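PDB 4J6F: putative alcohol dehydrogenase from Sinorhizobium meliloti, which probably acts as a zinc-binding, medium-chain alcohol dehydrogenase, oxidising alcohols with the help of a nicotinamide adenine dinucleotide cofactor. Local coordinates for residues 190-195 and 374-379; 234-239 and 244-249; 260-265 and 291-296. All blocks are in the same frame, centred on the assembly; numbering follows the deposited sequence.

Interactions 1 and 2 are buried, whereas interaction 3 lies at the surface, close to the second subunit. Interactions 2 and 3 lie in the Rossmann-type domain, around its parallel sheet, and share a neighbour in strand 253-256; their nearest atoms are about 5 Å apart and do not touch. Interaction 1 instead brings a helix to strand 376-380 of the mixed sheet, and meets interaction 2 through Val-374, which packs against Ala-245 and Met-246. Chemistry follows place: a buried lysine, water and a carboxylate dominate the first, small apolar groups make up the second, and the third sets an aliphatic core among charged residues at the subunit boundary.

Interaction 1 (190-195 and 374-379); sequences CAYLTG and VGKLVV
The aliphatic part of Lys-376 reaches from strand 376-380 to the first turn of helix 189-201, touching Ala-191 and Tyr-192. Its CE lies 4.4 Å from Ala-191 CB, and its CD is likewise 4.4 Å from Tyr-192 CE1, meeting the tyrosine at the ring edge and near the ring plane. The lysine chain is far from extended: chi1 (-34°) is not staggered and chi3 (37°) folds the chain, so that NZ ends facing the start of the helix. Tyr-192 has CG anti to its carbonyl carbon (chi1 -70°), leaving the ring beside the lysine, with Phe-188 packed against it edge-to-face. No direct hydrogen bond joins the two segments. A water does so instead, accepting from Lys-376 NZ at 2.9 Å and from Ala-191 N at 2.6 Å. Asp-113 makes a second connection, as OD2 forms a salt bridge with Lys-376 NZ and OD1 accepts from Cys-190 N. The backbone NH groups of the first helical turn and the buried amino group thus share a water and a carboxylate, which suggests that these two, more than the sparse apolar contacts, tie the helix to the strand.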
loop_
_atom_site.group_PDB
_atom_site.type_symbol
_atom_site.label_atom_id
_atom_site.label_comp_id
_atom_site.label_asym_id
_atom_site.label_seq_id
_atom_site.Cartn_x
_atom_site.Cartn_y
_atom_site.Cartn_z
ATOM N N CYS A 190 4.142 4.592 -23.167
ATOM C CA CYS A 190 4.726 4.344 -21.855
ATOM C C CYS A 190 4.048 5.122 -20.736
ATOM O O CYS A 190 3.559 4.514 -19.786
ATOM C CB CYS A 190 6.234 4.613 -21.856
ATOM S SG CYS A 190 7.055 4.295 -20.270
ATOM N N ALA A 191 4.004 6.447 -20.821
ATOM C CA ALA A 191 3.451 7.218 -19.703
ATOM C C ALA A 191 1.946 7.013 -19.473
ATOM O O ALA A 191 1.511 6.978 -18.317
ATOM C CB ALA A 191 3.789 8.691 -19.814
ATOM N N TYR A 192 1.165 6.864 -20.550
ATOM C CA TYR A 192 -0.295 6.746 -20.412
ATOM C C TYR A 192 -0.727 5.338 -19.998
ATOM O O TYR A 192 -1.710 5.175 -19.266
ATOM C CB TYR A 192 -1.049 7.259 -21.654
ATOM C CG TYR A 192 -0.977 8.779 -21.811
ATOM C CD1 TYR A 192 0.237 9.412 -22.098
ATOM C CD2 TYR A 192 -2.109 9.583 -21.660
ATOM C CE1 TYR A 192 0.320 10.786 -22.228
ATOM C CE2 TYR A 192 -2.034 10.964 -21.796
ATOM C CZ TYR A 192 -0.814 11.558 -22.078
ATOM O OH TYR A 192 -0.690 12.931 -22.209
ATOM N N LEU A 193 0.015 4.326 -20.427
ATOM C CA LEU A 193 -0.232 2.994 -19.920
ATOM C C LEU A 193 0.065 2.987 -18.425
ATOM O O LEU A 193 -0.767 2.519 -17.629
ATOM C CB LEU A 193 0.631 1.957 -20.636
ATOM C CG LEU A 193 0.368 0.499 -20.259
ATOM C CD1 LEU A 193 -1.088 0.114 -20.475
ATOM C CD2 LEU A 193 1.273 -0.416 -21.067
ATOM N N THR A 194 1.241 3.519 -18.060
ATOM C CA THR A 194 1.668 3.631 -16.662
ATOM C C THR A 194 0.668 4.441 -15.829
ATOM O O THR A 194 0.213 3.985 -14.778
ATOM C CB THR A 194 3.104 4.189 -16.561
ATOM O OG1 THR A 194 3.994 3.250 -17.155
ATOM C CG2 THR A 194 3.546 4.367 -15.129
ATOM N N GLY A 195 0.317 5.628 -16.309
ATOM C CA GLY A 195 -0.795 6.395 -15.747
ATOM C C GLY A 195 -2.063 5.589 -15.507
ATOM O O GLY A 195 -2.554 5.547 -14.381
ATOM N N VAL A 374 6.436 21.101 -21.273
ATOM C CA VAL A 374 5.246 20.360 -20.854
ATOM C C VAL A 374 4.890 19.243 -21.825
ATOM O O VAL A 374 5.105 19.360 -23.026
ATOM C CB VAL A 374 4.027 21.271 -20.678
ATOM C CG1 VAL A 374 2.808 20.433 -20.300
ATOM C CG2 VAL A 374 4.308 22.318 -19.614
ATOM N N GLY A 375 4.341 18.157 -21.287
ATOM C CA GLY A 375 4.013 16.995 -22.099
ATOM C C GLY A 375 5.252 16.189 -22.448
ATOM O O GLY A 375 6.057 15.864 -21.567
ATOM N N LYS A 376 5.405 15.841 -23.717
ATOM C CA LYS A 376 6.434 14.898 -24.114
ATOM C C LYS A 376 7.301 15.339 -25.284
ATOM O O LYS A 376 6.859 16.038 -26.174
ATOM C CB LYS A 376 5.796 13.542 -24.412
ATOM C CG LYS A 376 4.605 13.240 -23.522
ATOM C CD LYS A 376 4.514 11.783 -23.104
ATOM C CE LYS A 376 5.868 11.161 -22.839
ATOM N NZ LYS A 376 6.235 10.218 -23.923
ATOM N N LEU A 377 8.554 14.905 -25.257
ATOM C CA LEU A 377 9.497 15.135 -26.343
ATOM C C LEU A 377 9.511 13.908 -27.254
ATOM O O LEU A 377 9.434 12.756 -26.783
ATOM C CB LEU A 377 10.891 15.475 -25.808
ATOM C CG LEU A 377 11.002 16.678 -24.850
ATOM C CD1 LEU A 377 12.459 16.980 -24.540
ATOM C CD2 LEU A 377 10.324 17.946 -25.359
ATOM N N VAL A 378 9.557 14.171 -28.560
ATOM C CA VAL A 378 9.493 13.124 -29.586
ATOM C C VAL A 378 10.751 13.123 -30.459
ATOM O O VAL A 378 11.191 14.185 -30.931
ATOM C CB VAL A 378 8.261 13.311 -30.488
ATOM C CG1 VAL A 378 8.183 12.202 -31.515
ATOM C CG2 VAL A 378 7.001 13.366 -29.640
ATOM N N VAL A 379 11.323 11.937 -30.669
ATOM C CA VAL A 379 12.514 11.789 -31.512
ATOM C C VAL A 379 12.158 11.225 -32.888
ATOM O O VAL A 379 11.517 10.174 -32.982
ATOM C CB VAL A 379 13.567 10.908 -30.838
ATOM C CG1 VAL A 379 14.713 10.648 -31.793
ATOM C CG2 VAL A 379 14.071 11.580 -29.575
HETATM O O HOH W 1 4.610 8.043 -22.805
#

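Interaction 2 (234-239 and 244-249); sequences PIAVAG and AAMLDI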
loop_
_atom_site.group_PDB
_atom_site.type_symbol
_atom_site.label_atom_id
_atom_site.label_comp_id
_atom_site.label_asym_id
_atom_site.label_seq_id
_atom_site.Cartn_x
_atom_site.Cartn_y
_atom_site.Cartn_z
ATOM N N PRO A 234 -8.815 16.014 -10.942
ATOM C CA PRO A 234 -7.385 16.157 -10.661
ATOM C C PRO A 234 -7.016 17.544 -10.165
ATOM O O PRO A 234 -7.569 18.547 -10.634
ATOM C CB PRO A 234 -6.736 15.917 -12.025
ATOM C CG PRO A 234 -7.770 16.342 -13.017
ATOM C CD PRO A 234 -9.123 16.278 -12.357
ATOM N N ILE A 235 -6.084 17.582 -9.218
ATOM C CA ILE A 235 -5.485 18.827 -8.746
ATOM C C ILE A 235 -3.982 18.696 -8.909
ATOM O O ILE A 235 -3.352 17.836 -8.285
ATOM C CB ILE A 235 -5.822 19.116 -7.266
ATOM C CG1 ILE A 235 -7.304 19.427 -7.111
ATOM C CG2 ILE A 235 -5.011 20.291 -6.736
ATOM C CD1 ILE A 235 -7.741 19.469 -5.673
ATOM N N ALA A 236 -3.410 19.548 -9.748
ATOM C CA ALA A 236 -2.007 19.437 -10.108
ATOM C C ALA A 236 -1.135 20.116 -9.071
ATOM O O ALA A 236 -1.499 21.173 -8.556
ATOM C CB ALA A 236 -1.779 20.050 -11.477
ATOM N N VAL A 237 0.002 19.500 -8.745
ATOM C CA VAL A 237 1.049 20.208 -8.010
ATOM C C VAL A 237 2.103 20.441 -9.042
ATOM O O VAL A 237 2.693 19.478 -9.538
ATOM C CB VAL A 237 1.679 19.396 -6.865
ATOM C CG1 VAL A 237 2.787 20.203 -6.221
ATOM C CG2 VAL A 237 0.640 19.008 -5.822
ATOM N N ALA A 238 2.332 21.705 -9.382
ATOM C CA ALA A 238 3.213 22.038 -10.512
ATOM C C ALA A 238 4.292 23.029 -10.155
ATOM O O ALA A 238 4.103 23.876 -9.276
ATOM C CB ALA A 238 2.406 22.573 -11.692
ATOM N N GLY A 239 5.413 22.929 -10.867
ATOM C CA GLY A 239 6.474 23.937 -10.794
ATOM C C GLY A 239 6.016 25.356 -11.115
ATOM O O GLY A 239 4.987 25.541 -11.782
ATOM N N ALA A 244 -0.683 27.560 -15.691
ATOM C CA ALA A 244 -1.634 27.762 -16.775
ATOM C C ALA A 244 -1.633 26.573 -17.720
ATOM O O ALA A 244 -2.677 26.215 -18.262
ATOM C CB ALA A 244 -1.356 29.057 -17.515
ATOM N N ALA A 245 -0.474 25.944 -17.893
ATOM C CA ALA A 245 -0.385 24.736 -18.711
ATOM C C ALA A 245 -1.179 23.579 -18.108
ATOM O O ALA A 245 -1.771 22.782 -18.845
ATOM C CB ALA A 245 1.061 24.328 -18.922
HETATM N N MSE A 246 -1.195 23.488 -16.779
HETATM C CA MSE A 246 -1.898 22.394 -16.113
HETATM C C MSE A 246 -3.373 22.606 -16.243
HETATM O O MSE A 246 -4.107 21.661 -16.537
HETATM C CB MSE A 246 -1.485 22.246 -14.655
HETATM C CG MSE A 246 -0.011 21.898 -14.476
HETATM SE SE MSE A 246 0.477 20.181 -15.328
HETATM C CE MSE A 246 0.931 20.758 -17.156
ATOM N N LEU A 247 -3.826 23.847 -16.052
ATOM C CA LEU A 247 -5.220 24.193 -16.318
ATOM C C LEU A 247 -5.630 23.813 -17.754
ATOM O O LEU A 247 -6.736 23.312 -17.998
ATOM C CB LEU A 247 -5.473 25.679 -16.046
ATOM C CG LEU A 247 -5.417 26.141 -14.582
ATOM C CD1 LEU A 247 -5.587 27.647 -14.462
ATOM C CD2 LEU A 247 -6.430 25.418 -13.692
ATOM N N ASP A 248 -4.718 24.017 -18.692
ATOM C CA ASP A 248 -5.009 23.748 -20.093
ATOM C C ASP A 248 -5.263 22.276 -20.391
ATOM O O ASP A 248 -6.004 21.949 -21.305
ATOM C CB ASP A 248 -3.883 24.263 -20.985
ATOM C CG ASP A 248 -4.387 24.807 -22.303
ATOM O OD1 ASP A 248 -5.523 24.478 -22.695
ATOM O OD2 ASP A 248 -3.645 25.579 -22.941
ATOM N N ILE A 249 -4.646 21.385 -19.630
ATOM C CA ILE A 249 -4.840 19.963 -19.881
ATOM C C ILE A 249 -5.910 19.327 -18.996
ATOM O O ILE A 249 -6.111 18.119 -19.065
ATOM C CB ILE A 249 -3.518 19.167 -19.831
ATOM C CG1 ILE A 249 -2.921 19.184 -18.427
ATOM C CG2 ILE A 249 -2.532 19.727 -20.847
ATOM C CD1 ILE A 249 -1.775 18.220 -18.235
#
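Met-246, a selenomethionine, lies over the methyl groups of Ala-236 and Ala-238, where helix 243-248 packs on strand 233-238. The two elements open a beta-alpha-beta unit that is completed by strand 253-256, part of the parallel sheet of the Rossmann-type domain. Along the helix, Ala-244 O takes the NH of Asp-248, a regular turn of helix spanning the contact residue. Ala-245 faces another way, its CB packing on CG2 of Val-374 at 3.9 Å. Next comes Met-246, the one residue of 244-249 that touches the strand. Ala-236 and Ala-238, two apart on the strand, both point their methyls toward it, and such short side chains let the helix come near: the CA atoms of Ala-236 and Met-246 are 6.7 Å apart. Ile-224 of helix 218-229 and Val-254 of strand 253-256 also touch the selenomethionine. Leu-247 packs on Val-254 as well, and Ile-249 N returns to Met-246 O at 3.2 Å. The selenomethionine chain bends at chi2 (-61°) and chi3 (88°), which turns its end off the strand toward Val-374 CG1, while its CG stays 3.9 Å from Ala-236 CB and 3.7 Å from Ala-238 CB.

Interaction 3 (260-265 and 291-296); sequences GDLAEA and LKILRP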
loop_
_atom_site.group_PDB
_atom_site.type_symbol
_atom_site.label_atom_id
_atom_site.label_comp_id
_atom_site.label_asym_id
_atom_site.label_seq_id
_atom_site.Cartn_x
_atom_site.Cartn_y
_atom_site.Cartn_z
ATOM N N GLY A 260 4.749 28.373 0.425
ATOM C CA GLY A 260 3.654 28.025 1.318
ATOM C C GLY A 260 3.808 26.656 1.945
ATOM O O GLY A 260 4.749 25.916 1.640
ATOM N N ASP A 261 2.887 26.340 2.851
ATOM C CA ASP A 261 2.706 24.979 3.326
ATOM C C ASP A 261 1.844 24.284 2.280
ATOM O O ASP A 261 0.789 24.798 1.880
ATOM C CB ASP A 261 2.011 24.967 4.693
ATOM C CG ASP A 261 1.958 23.574 5.327
ATOM O OD1 ASP A 261 1.906 22.552 4.608
ATOM O OD2 ASP A 261 1.952 23.496 6.571
ATOM N N LEU A 262 2.305 23.116 1.845
ATOM C CA LEU A 262 1.591 22.324 0.853
ATOM C C LEU A 262 0.164 21.980 1.275
ATOM O O LEU A 262 -0.772 22.160 0.500
ATOM C CB LEU A 262 2.369 21.051 0.502
ATOM C CG LEU A 262 1.793 20.253 -0.674
ATOM C CD1 LEU A 262 1.541 21.123 -1.895
ATOM C CD2 LEU A 262 2.708 19.098 -1.047
ATOM N N ALA A 263 0.004 21.505 2.506
ATOM C CA ALA A 263 -1.289 21.055 2.991
ATOM C C ALA A 263 -2.334 22.166 2.953
ATOM O O ALA A 263 -3.482 21.922 2.562
ATOM C CB ALA A 263 -1.156 20.472 4.385
ATOM N N GLU A 264 -1.927 23.377 3.341
ATOM C CA GLU A 264 -2.801 24.561 3.299
ATOM C C GLU A 264 -3.167 24.907 1.869
ATOM O O GLU A 264 -4.343 25.109 1.551
ATOM C CB GLU A 264 -2.125 25.772 3.948
ATOM C CG GLU A 264 -2.572 26.078 5.371
ATOM C CD GLU A 264 -1.838 27.270 5.970
ATOM O OE1 GLU A 264 -0.645 27.135 6.328
ATOM O OE2 GLU A 264 -2.456 28.350 6.086
ATOM N N ALA A 265 -2.145 24.971 1.016
ATOM C CA ALA A 265 -2.318 25.258 -0.406
ATOM C C ALA A 265 -3.247 24.241 -1.095
ATOM O O ALA A 265 -4.093 24.614 -1.919
ATOM C CB ALA A 265 -0.963 25.335 -1.102
ATOM N N LEU A 291 1.280 11.856 2.553
ATOM C CA LEU A 291 0.586 10.988 3.511
ATOM C C LEU A 291 -0.199 11.784 4.547
ATOM O O LEU A 291 -1.225 11.311 5.041
ATOM C CB LEU A 291 1.553 10.042 4.225
ATOM C CG LEU A 291 2.454 9.091 3.424
ATOM C CD1 LEU A 291 3.208 8.190 4.395
ATOM C CD2 LEU A 291 1.692 8.260 2.396
ATOM N N LYS A 292 0.278 12.982 4.879
ATOM C CA LYS A 292 -0.441 13.859 5.805
ATOM C C LYS A 292 -1.731 14.392 5.178
ATOM O O LYS A 292 -2.783 14.407 5.820
ATOM C CB LYS A 292 0.444 15.018 6.254
ATOM C CG LYS A 292 1.606 14.622 7.151
ATOM C CD LYS A 292 2.474 15.834 7.495
ATOM C CE LYS A 292 1.677 16.928 8.200
ATOM N NZ LYS A 292 2.294 18.271 8.053
ATOM N N ILE A 293 -1.626 14.820 3.920
ATOM C CA ILE A 293 -2.721 15.426 3.157
ATOM C C ILE A 293 -3.821 14.416 2.828
ATOM O O ILE A 293 -5.004 14.733 2.875
ATOM C CB ILE A 293 -2.172 16.053 1.860
ATOM C CG1 ILE A 293 -1.419 17.346 2.185
ATOM C CG2 ILE A 293 -3.282 16.315 0.854
ATOM C CD1 ILE A 293 -0.340 17.723 1.184
ATOM N N LEU A 294 -3.407 13.202 2.493
ATOM C CA LEU A 294 -4.299 12.126 2.125
ATOM C C LEU A 294 -5.342 11.872 3.223
ATOM O O LEU A 294 -4.997 11.777 4.406
ATOM C CB LEU A 294 -3.455 10.879 1.873
ATOM C CG LEU A 294 -4.056 9.734 1.071
ATOM C CD1 LEU A 294 -4.745 10.244 -0.187
ATOM C CD2 LEU A 294 -2.957 8.744 0.721
ATOM N N ARG A 295 -6.615 11.774 2.829
ATOM C CA ARG A 295 -7.711 11.528 3.781
ATOM C C ARG A 295 -7.564 10.132 4.351
ATOM O O ARG A 295 -7.009 9.251 3.681
ATOM C CB ARG A 295 -9.079 11.651 3.103
ATOM C CG ARG A 295 -9.486 10.419 2.315
ATOM C CD ARG A 295 -10.711 10.668 1.470
ATOM N NE ARG A 295 -11.880 10.814 2.319
ATOM C CZ ARG A 295 -13.012 11.408 1.957
ATOM N NH1 ARG A 295 -14.007 11.492 2.824
ATOM N NH2 ARG A 295 -13.146 11.931 0.742
ATOM N N PRO A 296 -8.070 9.912 5.582
ATOM C CA PRO A 296 -8.016 8.554 6.152
ATOM C C PRO A 296 -8.743 7.557 5.246
ATOM O O PRO A 296 -9.769 7.902 4.679
ATOM C CB PRO A 296 -8.730 8.707 7.500
ATOM C CG PRO A 296 -8.665 10.168 7.818
ATOM C CD PRO A 296 -8.720 10.873 6.493
#
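Ile-293, in the last turn of helix 287-293, puts its longer branch against the first turn of helix 262-270. The packing is entirely aliphatic. Ile-293 CG1 rests 3.8 Å from Ala-263 CB and equally near Ala-263 CA, where the small alanine lets the branch settle on the backbone. One carbon further on, Ile-293 CD1 reaches Leu-262 CG at 3.8 Å and Leu-262 CD2 at 4.0 Å. Having CG1 anti to its carbonyl carbon (chi1 -74°) directs this branch of the isoleucine at the other helix. The leucine and isoleucine side chains cross at about a right angle. Leu-262 also packs on Val-255 of strand 253-256, and Ile-293 on Ile-275. In the Rossmann-type sheet, helix 262-270 belongs to the crossover that carries the chain from edge strand 253-256 to strand 277-280 on the far side of the first strand, and helix 287-293 follows that strand, so the contact joins two successive helices of the domain. Hydrogen bonding serves each helix end separately. Asp-261 is the N-cap of helix 262-270: Ala-263 N donates to its OD1 at 3.0 Å, approaching from above the carboxylate plane, 38° out of it. At the closing end of helix 287-293, Lys-321 NZ donates to the carbonyl oxygens of Leu-291, Lys-292 and Leu-294. Charges lie around the apolar centre. Asp-261 OD2 and Lys-292 NZ are 5.4 Å apart, opposite in sign yet not in contact; the amino group forms its salt bridge with Asp-89 of the second subunit, while Arg-295 pairs with Asp-276 of its own chain.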